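Local coordinates for protein N(G),N(G)-dimethylarginine dimethylaminohydrolase (Pseudomonas aeruginosa, PDB 1H70) that hydrolyses the nitric oxide synthase inhibitors asymmetric dimethylarginine and monomethylarginine to citrulline, releasing dimethylamine or methylamine, at residues K4-R9 with V48-L53; R74-T79 with R99-K104; V209-I214 with L229-I234. The protein carries 1 engineered substitution. All coordinates share one frame; numbering follows the deposited sequence.

Contact 1: K4-R9 with V48-L53; sequences KHIIAR and VDITLL
Ile-6 and Ala-8 each give both N-H and C=O to strand 49-53 in a parallel ladder of five bridged pairs, His-5/Asp-49 to Arg-9/Leu-53, the short axes 19° apart. Five backbone hydrogen bonds run along it; Thr-51 N to Ile-6 O spans 2.9 Å and Leu-53 N to Ala-8 O 2.8 Å.

Among polar side chains, His-5 and Asp-49 lie side by side, their planes 36° apart. Asp-49 CG lies between its backbone N and carbonyl carbon (chi1 45°), and from there OD1 accepts from His-5 ND1 near the ring plane, at a doubtfully short modelled length. A water hydrogen-bonds with Thr-51 OG1 at 2.7 Å and lies close to Ile-6 O and Asp-49 OD1.

Apolar contacts divide by face. Ala-8 CB meets Leu-52 CD1 at 4.2 Å on the face packed by Ile-40 of helix 29-43, which completes the beta-alpha-beta unit. On the other, Ile-7 CG2 touches Leu-53 CD1 at 3.9 Å, and Leu-53 CB sits 3.6 Å above the Arg-9 guanidinium plane, while Arg-9 NH1 hydrogen-bonds Pro-54 O.

ND1 thus carries a proton directed at Asp-49 OD1, the charge state of His-5 staying open; the ladder sets the register regardless.

Contact 2: R74-T79 with R99-K104; sequences RCAIIT and RFYPGK
Tyr-101 CG stands anti to its own carbonyl carbon, beside the backbone N (chi1 -74°), and from there the ring reaches Ala-76 and Cys-75. Ala-76 CB lies over one face of that ring, 3.7 Å from its centroid and 21° off the normal, which meets the geometry of a CH-pi contact. The methyl is offset toward the rim, its closest ring atom being CD1, 3.5 Å from Ala-76 CB. On the same side of the ring plane, but obliquely, the Cys-75 carbonyl carbon approaches CD2 and CE2, Tyr-101 CE2 being 3.6 Å from Cys-75 C. The phenol OH is hydrogen-bonded to Thr-72 O, so the ring is held at its far end as well.

The segments belong to a beta-alpha-beta unit of strand 76-78, helix 89-100 and strand 105-107. After the helix, a type II turn from Tyr-101 to Lys-104, with Gly-103 at positive phi and Lys-104 N bonded to Tyr-101 O, reverses the chain into the third element. Lys-104, the residue before strand 105-107, accepts a hydrogen bond at its O from Ala-76 N, 3.0 Å long and nearly straight at 171°.

The extended Lys-104 side chain runs past the Arg-74 carbonyl, with CD 3.2 Å from Arg-74 O. A water donates to Arg-74 O at 2.8 Å and accepts a weak hydrogen bond from Lys-104 NZ.

Contact 3: V209-I214 with L229-I234; sequences VNERVI and LGYRVI
Val-213 CG2 lies over one face of the Tyr-231 ring, 4.2 Å from the centroid and 27° off the normal, a CH-pi contact whose closest ring atom is CG. At the ring edge are two oxygens of Glu-211: its backbone O, in plane, and OE1, 3.6 Å from Tyr-231 CE1 and near the plane. A bend at chi2 (-48°) turns Glu-211 CD back toward the ring, and carboxylate and ring come within 16° of coplanarity. Both groups are held from beyond the contact, Glu-211 OE1 by Trp-208 NE1 and Tyr-231 OH by Asn-175 ND2.

The other flat pair is two guanidiniums, side by side with nearly parallel planes. Arg-212 NE lies over a face of the Arg-232 group, 4.0 Å from Arg-232 NH1. Repulsion between these like charges is probably eased by Asp-47, which forms a salt bridge with Arg-212 NH1. Arg-212 NH2 donates to Asn-210 O at 2.9 Å, with the acceptor in the guanidinium plane.

Backbone bonds knit the parallel pair: Arg-232 N to Glu-211 O, Val-213 N to Arg-232 O (2.9 Å) and Ile-234 N to Val-213 O (2.9 Å). Ile-214 CG1 and Ile-234 CD1 pack at 4.1 Å.

The type I' turn from Val-209 to Arg-212 joins strand 207-209 to strand 212-216, which is central in a three-stranded sheet with strand 232-236. Helix 220-227, the crossover of this beta-alpha-beta unit, packs on Val-213 and Val-233 through Ile-226, whereas Ala-42 of helix 29-43 touches Ile-214 and Ile-234 on the opposite face.

All three contacts belong to beta-alpha-beta units, but they sample different parts of them. Contacts 1 and 3 pair parallel strands by ladders of main-chain bonds and are partly buried; contact 2, more buried though smaller in area, meets at the run-in to its strand pair, with a single direct hydrogen bond and an aromatic face instead of a ladder. Polar side chains enter contact 1 as a histidine-carboxylate hydrogen bond and contact 3 as two like-charged arginines. Helix 29-43 packs against both ladders. Phe-100 of contact 2 packs on His-5 and Thr-51, and Val-209 and Asn-210 of contact 3 meet Val-48, so contact 1 touches both others, whose nearest atoms are about 13 Å apart.

Contact 1: K4-R9 with V48-L53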
loop_
_atom_site.group_PDB
_atom_site.type_symbol
_atom_site.label_atom_id
_atom_site.label_comp_id
_atom_site.label_asym_id
_atom_site.label_seq_id
_atom_site.Cartn_x
_atom_site.Cartn_y
_atom_site.Cartn_z
ATOM N N LYS A 4 -5.788 6.603 13.229
ATOM C CA LYS A 4 -5.316 6.608 14.606
ATOM C C LYS A 4 -4.079 5.728 14.726
ATOM O O LYS A 4 -3.276 5.933 15.625
ATOM C CB LYS A 4 -6.373 6.084 15.581
ATOM C CG LYS A 4 -7.726 6.786 15.496
ATOM C CD LYS A 4 -8.494 6.750 16.817
ATOM C CE LYS A 4 -9.609 7.815 16.845
ATOM N NZ LYS A 4 -10.860 7.456 16.093
ATOM N N HIS A 5 -3.954 4.750 13.827
ATOM C CA HIS A 5 -2.846 3.798 13.893
ATOM C C HIS A 5 -2.178 3.429 12.566
ATOM O O HIS A 5 -2.780 3.458 11.490
ATOM C CB HIS A 5 -3.326 2.427 14.408
ATOM C CG HIS A 5 -4.061 2.417 15.713
ATOM N ND1 HIS A 5 -3.427 2.557 16.925
ATOM C CD2 HIS A 5 -5.368 2.203 15.998
ATOM C CE1 HIS A 5 -4.314 2.473 17.905
ATOM N NE2 HIS A 5 -5.501 2.254 17.370
ATOM N N ILE A 6 -0.932 2.985 12.704
ATOM C CA ILE A 6 -0.121 2.477 11.636
ATOM C C ILE A 6 0.537 1.186 12.127
ATOM O O ILE A 6 0.898 1.103 13.303
ATOM C CB ILE A 6 0.927 3.576 11.281
ATOM C CG1 ILE A 6 0.285 4.416 10.154
ATOM C CG2 ILE A 6 2.281 3.009 10.947
ATOM C CD1 ILE A 6 0.431 5.858 10.264
ATOM N N ILE A 7 0.642 0.186 11.244
ATOM C CA ILE A 7 1.405 -1.037 11.528
ATOM C C ILE A 7 2.518 -1.087 10.473
ATOM O O ILE A 7 2.282 -0.793 9.289
ATOM C CB ILE A 7 0.568 -2.325 11.434
ATOM C CG1 ILE A 7 -0.549 -2.314 12.476
ATOM C CG2 ILE A 7 1.446 -3.562 11.579
ATOM C CD1 ILE A 7 -1.659 -3.298 12.172
ATOM N N ALA A 8 3.718 -1.486 10.878
ATOM C CA ALA A 8 4.866 -1.598 9.956
ATOM C C ALA A 8 5.722 -2.762 10.431
ATOM O O ALA A 8 5.500 -3.276 11.547
ATOM C CB ALA A 8 5.707 -0.321 9.958
ATOM N N ARG A 9 6.709 -3.170 9.643
ATOM C CA ARG A 9 7.581 -4.274 10.099
ATOM C C ARG A 9 9.002 -4.008 9.646
ATOM O O ARG A 9 9.236 -3.706 8.485
ATOM C CB ARG A 9 7.097 -5.595 9.539
ATOM C CG ARG A 9 7.902 -6.849 10.030
ATOM C CD ARG A 9 7.573 -8.115 9.266
ATOM N NE ARG A 9 6.237 -8.633 9.535
ATOM C CZ ARG A 9 5.867 -9.267 10.638
ATOM N NH1 ARG A 9 6.734 -9.478 11.629
ATOM N NH2 ARG A 9 4.607 -9.698 10.749
ATOM N N VAL A 48 -0.338 9.618 14.921
ATOM C CA VAL A 48 -0.855 8.251 14.951
ATOM C C VAL A 48 0.014 7.450 15.912
ATOM O O VAL A 48 1.141 7.882 16.206
ATOM C CB VAL A 48 -0.735 7.579 13.566
ATOM C CG1 VAL A 48 -1.701 8.200 12.573
ATOM C CG2 VAL A 48 0.705 7.705 13.003
ATOM N N ASP A 49 -0.471 6.342 16.474
ATOM C CA ASP A 49 0.507 5.522 17.205
ATOM C C ASP A 49 0.966 4.473 16.220
ATOM O O ASP A 49 0.268 4.191 15.238
ATOM C CB ASP A 49 0.091 4.982 18.570
ATOM C CG ASP A 49 -1.255 4.431 18.561
ATOM O OD1 ASP A 49 -1.431 3.592 17.651
ATOM O OD2 ASP A 49 -2.123 4.744 19.439
ATOM N N ILE A 50 2.154 3.923 16.454
ATOM C CA ILE A 50 2.796 3.049 15.510
ATOM C C ILE A 50 3.048 1.707 16.160
ATOM O O ILE A 50 3.508 1.693 17.295
ATOM C CB ILE A 50 4.159 3.688 15.115
ATOM C CG1 ILE A 50 3.920 4.994 14.349
ATOM C CG2 ILE A 50 5.056 2.709 14.366
ATOM C CD1 ILE A 50 5.045 6.022 14.443
ATOM N N THR A 51 2.696 0.621 15.472
ATOM C CA THR A 51 3.009 -0.721 15.946
ATOM C C THR A 51 4.067 -1.238 14.994
ATOM O O THR A 51 3.775 -1.447 13.829
ATOM C CB THR A 51 1.758 -1.612 15.926
ATOM O OG1 THR A 51 0.818 -1.057 16.851
ATOM C CG2 THR A 51 2.106 -3.041 16.385
ATOM N N LEU A 52 5.284 -1.442 15.481
ATOM C CA LEU A 52 6.398 -1.838 14.659
ATOM C C LEU A 52 6.783 -3.266 14.968
ATOM O O LEU A 52 7.269 -3.541 16.048
ATOM C CB LEU A 52 7.556 -0.867 14.931
ATOM C CG LEU A 52 8.907 -1.077 14.248
ATOM C CD1 LEU A 52 8.760 -1.220 12.726
ATOM C CD2 LEU A 52 9.846 0.094 14.602
ATOM N N LEU A 53 6.526 -4.156 14.011
ATOM C CA LEU A 53 6.799 -5.596 14.224
ATOM C C LEU A 53 8.220 -5.954 13.878
ATOM O O LEU A 53 8.850 -5.266 13.094
ATOM C CB LEU A 53 5.803 -6.421 13.394
ATOM C CG LEU A 53 4.346 -5.955 13.664
ATOM C CD1 LEU A 53 3.408 -6.677 12.720
ATOM C CD2 LEU A 53 3.988 -6.288 15.122
HETATM O O HOH W 1 -3.623 7.304 18.205
HETATM O O HOH W 2 -0.389 1.222 15.973
#

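Contact 2: R74-T79 with R99-K104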
loop_
_atom_site.group_PDB
_atom_site.type_symbol
_atom_site.label_atom_id
_atom_site.label_comp_id
_atom_site.label_asym_id
_atom_site.label_seq_id
_atom_site.Cartn_x
_atom_site.Cartn_y
_atom_site.Cartn_z
ATOM N N ARG A 74 -14.400 -0.783 9.790
ATOM C CA ARG A 74 -15.395 -1.733 10.273
ATOM C C ARG A 74 -14.841 -3.122 10.564
ATOM O O ARG A 74 -15.413 -3.850 11.378
ATOM C CB ARG A 74 -16.515 -1.900 9.241
ATOM C CG ARG A 74 -17.056 -0.597 8.656
ATOM C CD ARG A 74 -18.326 -0.091 9.294
ATOM N NE ARG A 74 -18.658 1.239 8.796
ATOM C CZ ARG A 74 -19.479 1.525 7.786
ATOM N NH1 ARG A 74 -20.095 0.574 7.103
ATOM N NH2 ARG A 74 -19.684 2.796 7.452
ATOM N N CYS A 75 -13.785 -3.525 9.865
ATOM C CA CYS A 75 -13.193 -4.845 10.029
ATOM C C CYS A 75 -11.835 -4.924 9.358
ATOM O O CYS A 75 -11.427 -4.000 8.660
ATOM C CB CYS A 75 -14.075 -5.921 9.385
ATOM S SG CYS A 75 -14.190 -5.751 7.583
ATOM N N ALA A 76 -11.147 -6.045 9.579
ATOM C CA ALA A 76 -9.874 -6.314 8.921
ATOM C C ALA A 76 -10.070 -7.632 8.161
ATOM O O ALA A 76 -10.712 -8.564 8.657
ATOM C CB ALA A 76 -8.715 -6.445 9.881
ATOM N N ILE A 77 -9.517 -7.681 6.961
ATOM C CA ILE A 77 -9.607 -8.866 6.125
ATOM C C ILE A 77 -8.195 -9.327 5.825
ATOM O O ILE A 77 -7.444 -8.606 5.159
ATOM C CB ILE A 77 -10.300 -8.538 4.774
ATOM C CG1 ILE A 77 -11.651 -7.847 4.972
ATOM C CG2 ILE A 77 -10.529 -9.804 3.959
ATOM C CD1 ILE A 77 -11.604 -6.302 4.824
ATOM N N ILE A 78 -7.838 -10.508 6.316
ATOM C CA ILE A 78 -6.547 -11.090 6.021
ATOM C C ILE A 78 -6.643 -11.562 4.585
ATOM O O ILE A 78 -7.618 -12.214 4.215
ATOM C CB ILE A 78 -6.276 -12.286 6.941
ATOM C CG1 ILE A 78 -6.329 -11.864 8.400
ATOM C CG2 ILE A 78 -4.921 -12.936 6.649
ATOM C CD1 ILE A 78 -5.334 -10.820 8.795
ATOM N N THR A 79 -5.649 -11.218 3.781
ATOM C CA THR A 79 -5.707 -11.560 2.371
ATOM C C THR A 79 -5.130 -12.948 2.100
ATOM O O THR A 79 -5.056 -13.803 2.996
ATOM C CB THR A 79 -4.996 -10.474 1.544
ATOM O OG1 THR A 79 -3.600 -10.446 1.877
ATOM C CG2 THR A 79 -5.565 -9.067 1.854
ATOM N N ARG A 99 -5.596 -8.273 17.654
ATOM C CA ARG A 99 -5.584 -7.370 18.804
ATOM C C ARG A 99 -6.281 -6.037 18.516
ATOM O O ARG A 99 -6.894 -5.455 19.388
ATOM C CB ARG A 99 -4.143 -7.114 19.274
ATOM C CG ARG A 99 -4.080 -6.454 20.628
ATOM C CD ARG A 99 -2.674 -6.368 21.172
ATOM N NE ARG A 99 -1.775 -7.374 20.613
ATOM C CZ ARG A 99 -0.787 -7.053 19.776
ATOM N NH1 ARG A 99 -0.587 -5.792 19.417
ATOM N NH2 ARG A 99 -0.005 -8.005 19.337
ATOM N N PHE A 100 -6.192 -5.556 17.274
ATOM C CA PHE A 100 -6.861 -4.302 16.914
ATOM C C PHE A 100 -8.333 -4.437 16.516
ATOM O O PHE A 100 -9.106 -3.444 16.546
ATOM C CB PHE A 100 -6.126 -3.634 15.744
ATOM C CG PHE A 100 -4.905 -2.885 16.170
ATOM C CD1 PHE A 100 -3.636 -3.396 15.930
ATOM C CD2 PHE A 100 -5.035 -1.678 16.827
ATOM C CE1 PHE A 100 -2.510 -2.680 16.343
ATOM C CE2 PHE A 100 -3.924 -0.960 17.238
ATOM C CZ PHE A 100 -2.652 -1.466 16.984
ATOM N N TYR A 101 -8.711 -5.630 16.089
ATOM C CA TYR A 101 -10.042 -5.905 15.553
ATOM C C TYR A 101 -10.686 -7.137 16.202
ATOM O O TYR A 101 -10.965 -8.154 15.556
ATOM C CB TYR A 101 -9.867 -6.166 14.043
ATOM C CG TYR A 101 -9.584 -4.928 13.206
ATOM C CD1 TYR A 101 -8.287 -4.584 12.802
ATOM C CD2 TYR A 101 -10.622 -4.106 12.810
ATOM C CE1 TYR A 101 -8.059 -3.456 12.031
ATOM C CE2 TYR A 101 -10.402 -2.963 12.035
ATOM C CZ TYR A 101 -9.122 -2.654 11.644
ATOM O OH TYR A 101 -8.907 -1.541 10.877
ATOM N N PRO A 102 -10.917 -7.080 17.498
ATOM C CA PRO A 102 -11.481 -8.246 18.188
ATOM C C PRO A 102 -12.889 -8.584 17.679
ATOM O O PRO A 102 -13.781 -7.755 17.611
ATOM C CB PRO A 102 -11.432 -7.857 19.673
ATOM C CG PRO A 102 -11.312 -6.371 19.687
ATOM C CD PRO A 102 -10.656 -5.953 18.407
ATOM N N GLY A 103 -13.050 -9.835 17.282
ATOM C CA GLY A 103 -14.309 -10.314 16.738
ATOM C C GLY A 103 -14.648 -9.657 15.415
ATOM O O GLY A 103 -15.824 -9.612 15.014
ATOM N N LYS A 104 -13.636 -9.145 14.703
ATOM C CA LYS A 104 -13.897 -8.478 13.430
ATOM C C LYS A 104 -12.847 -8.781 12.363
ATOM O O LYS A 104 -12.513 -7.904 11.558
ATOM C CB LYS A 104 -13.983 -6.970 13.614
ATOM C CG LYS A 104 -15.263 -6.462 14.274
ATOM C CD LYS A 104 -15.209 -4.949 14.363
ATOM C CE LYS A 104 -16.482 -4.399 15.003
ATOM N NZ LYS A 104 -16.287 -3.026 15.536
HETATM O O HOH W 3 -17.473 -2.501 12.646
#

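Contact 3: V209-I214 with L229-I234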
loop_
_atom_site.group_PDB
_atom_site.type_symbol
_atom_site.label_atom_id
_atom_site.label_comp_id
_atom_site.label_asym_id
_atom_site.label_seq_id
_atom_site.Cartn_x
_atom_site.Cartn_y
_atom_site.Cartn_z
ATOM N N VAL A 209 -1.760 10.767 5.317
ATOM C CA VAL A 209 -1.937 10.368 6.716
ATOM C C VAL A 209 -2.265 11.648 7.499
ATOM O O VAL A 209 -1.382 12.464 7.794
ATOM C CB VAL A 209 -0.649 9.752 7.371
ATOM C CG1 VAL A 209 -0.984 9.235 8.778
ATOM C CG2 VAL A 209 -0.032 8.607 6.551
ATOM N N ASN A 210 -3.529 11.868 7.814
ATOM C CA ASN A 210 -3.903 13.004 8.642
ATOM C C ASN A 210 -3.433 14.391 8.157
ATOM O O ASN A 210 -2.940 15.236 8.923
ATOM C CB ASN A 210 -3.438 12.728 10.082
ATOM C CG ASN A 210 -4.171 11.530 10.699
ATOM O OD1 ASN A 210 -5.155 11.040 10.137
ATOM N ND2 ASN A 210 -3.705 11.059 11.864
ATOM N N GLU A 211 -3.610 14.617 6.876
ATOM C CA GLU A 211 -3.266 15.879 6.203
ATOM C C GLU A 211 -1.786 16.056 5.878
ATOM O O GLU A 211 -1.394 17.065 5.296
ATOM C CB GLU A 211 -3.888 17.114 6.856
ATOM C CG GLU A 211 -5.414 17.125 6.994
ATOM C CD GLU A 211 -6.267 16.749 5.776
ATOM O OE1 GLU A 211 -5.806 16.709 4.615
ATOM O OE2 GLU A 211 -7.473 16.468 6.034
ATOM N N ARG A 212 -0.959 15.076 6.249
ATOM C CA ARG A 212 0.439 15.015 5.849
ATOM C C ARG A 212 0.437 14.093 4.632
ATOM O O ARG A 212 -0.463 13.234 4.524
ATOM C CB ARG A 212 1.346 14.352 6.894
ATOM C CG ARG A 212 0.808 14.338 8.342
ATOM C CD ARG A 212 1.106 15.564 9.065
ATOM N NE ARG A 212 1.033 15.718 10.518
ATOM C CZ ARG A 212 0.077 15.834 11.441
ATOM N NH1 ARG A 212 0.505 16.080 12.678
ATOM N NH2 ARG A 212 -1.242 15.657 11.239
ATOM N N VAL A 213 1.378 14.251 3.721
ATOM C CA VAL A 213 1.465 13.308 2.606
ATOM C C VAL A 213 2.921 12.874 2.577
ATOM O O VAL A 213 3.835 13.706 2.431
ATOM C CB VAL A 213 1.000 13.825 1.240
ATOM C CG1 VAL A 213 1.454 12.846 0.155
ATOM C CG2 VAL A 213 -0.516 13.934 1.156
ATOM N N ILE A 214 3.147 11.579 2.768
ATOM C CA ILE A 214 4.507 11.038 2.778
ATOM C C ILE A 214 4.816 10.524 1.379
ATOM O O ILE A 214 4.020 9.752 0.815
ATOM C CB ILE A 214 4.669 9.945 3.846
ATOM C CG1 ILE A 214 4.534 10.574 5.251
ATOM C CG2 ILE A 214 6.036 9.276 3.716
ATOM C CD1 ILE A 214 4.454 9.568 6.394
ATOM N N LEU A 229 -1.704 21.729 -3.168
ATOM C CA LEU A 229 -3.054 21.384 -2.774
ATOM C C LEU A 229 -3.322 21.713 -1.303
ATOM O O LEU A 229 -4.486 21.836 -0.911
ATOM C CB LEU A 229 -3.365 19.929 -3.122
ATOM C CG LEU A 229 -3.530 19.743 -4.637
ATOM C CD1 LEU A 229 -3.232 18.322 -5.049
ATOM C CD2 LEU A 229 -4.916 20.173 -5.077
ATOM N N GLY A 230 -2.271 21.874 -0.493
ATOM C CA GLY A 230 -2.438 22.254 0.898
ATOM C C GLY A 230 -1.938 21.251 1.918
ATOM O O GLY A 230 -2.042 21.477 3.124
ATOM N N TYR A 231 -1.399 20.136 1.440
ATOM C CA TYR A 231 -0.887 19.095 2.317
ATOM C C TYR A 231 0.518 19.390 2.842
ATOM O O TYR A 231 1.314 20.018 2.169
ATOM C CB TYR A 231 -0.825 17.765 1.568
ATOM C CG TYR A 231 -2.145 17.303 0.998
ATOM C CD1 TYR A 231 -3.124 16.793 1.816
ATOM C CD2 TYR A 231 -2.396 17.379 -0.365
ATOM C CE1 TYR A 231 -4.348 16.357 1.303
ATOM C CE2 TYR A 231 -3.596 16.960 -0.898
ATOM C CZ TYR A 231 -4.566 16.444 -0.061
ATOM O OH TYR A 231 -5.751 16.027 -0.618
ATOM N N ARG A 232 0.815 18.892 4.042
ATOM C CA ARG A 232 2.164 19.007 4.580
ATOM C C ARG A 232 2.948 17.849 3.978
ATOM O O ARG A 232 2.716 16.700 4.346
ATOM C CB ARG A 232 2.183 18.880 6.098
ATOM C CG ARG A 232 1.520 20.043 6.799
ATOM C CD ARG A 232 1.519 19.921 8.319
ATOM N NE ARG A 232 2.865 19.848 8.870
ATOM C CZ ARG A 232 3.112 19.670 10.158
ATOM N NH1 ARG A 232 2.118 19.555 11.027
ATOM N NH2 ARG A 232 4.368 19.618 10.595
ATOM N N VAL A 233 3.856 18.151 3.050
ATOM C CA VAL A 233 4.583 17.071 2.394
ATOM C C VAL A 233 5.876 16.681 3.098
ATOM O O VAL A 233 6.707 17.527 3.453
ATOM C CB VAL A 233 4.796 17.378 0.901
ATOM C CG1 VAL A 233 5.478 16.212 0.168
ATOM C CG2 VAL A 233 3.471 17.733 0.250
ATOM N N ILE A 234 6.026 15.377 3.315
ATOM C CA ILE A 234 7.221 14.827 3.945
ATOM C C ILE A 234 7.923 13.931 2.931
ATOM O O ILE A 234 7.300 13.012 2.417
ATOM C CB ILE A 234 6.872 14.005 5.193
ATOM C CG1 ILE A 234 6.048 14.842 6.175
ATOM C CG2 ILE A 234 8.156 13.471 5.835
ATOM C CD1 ILE A 234 5.461 14.015 7.324
#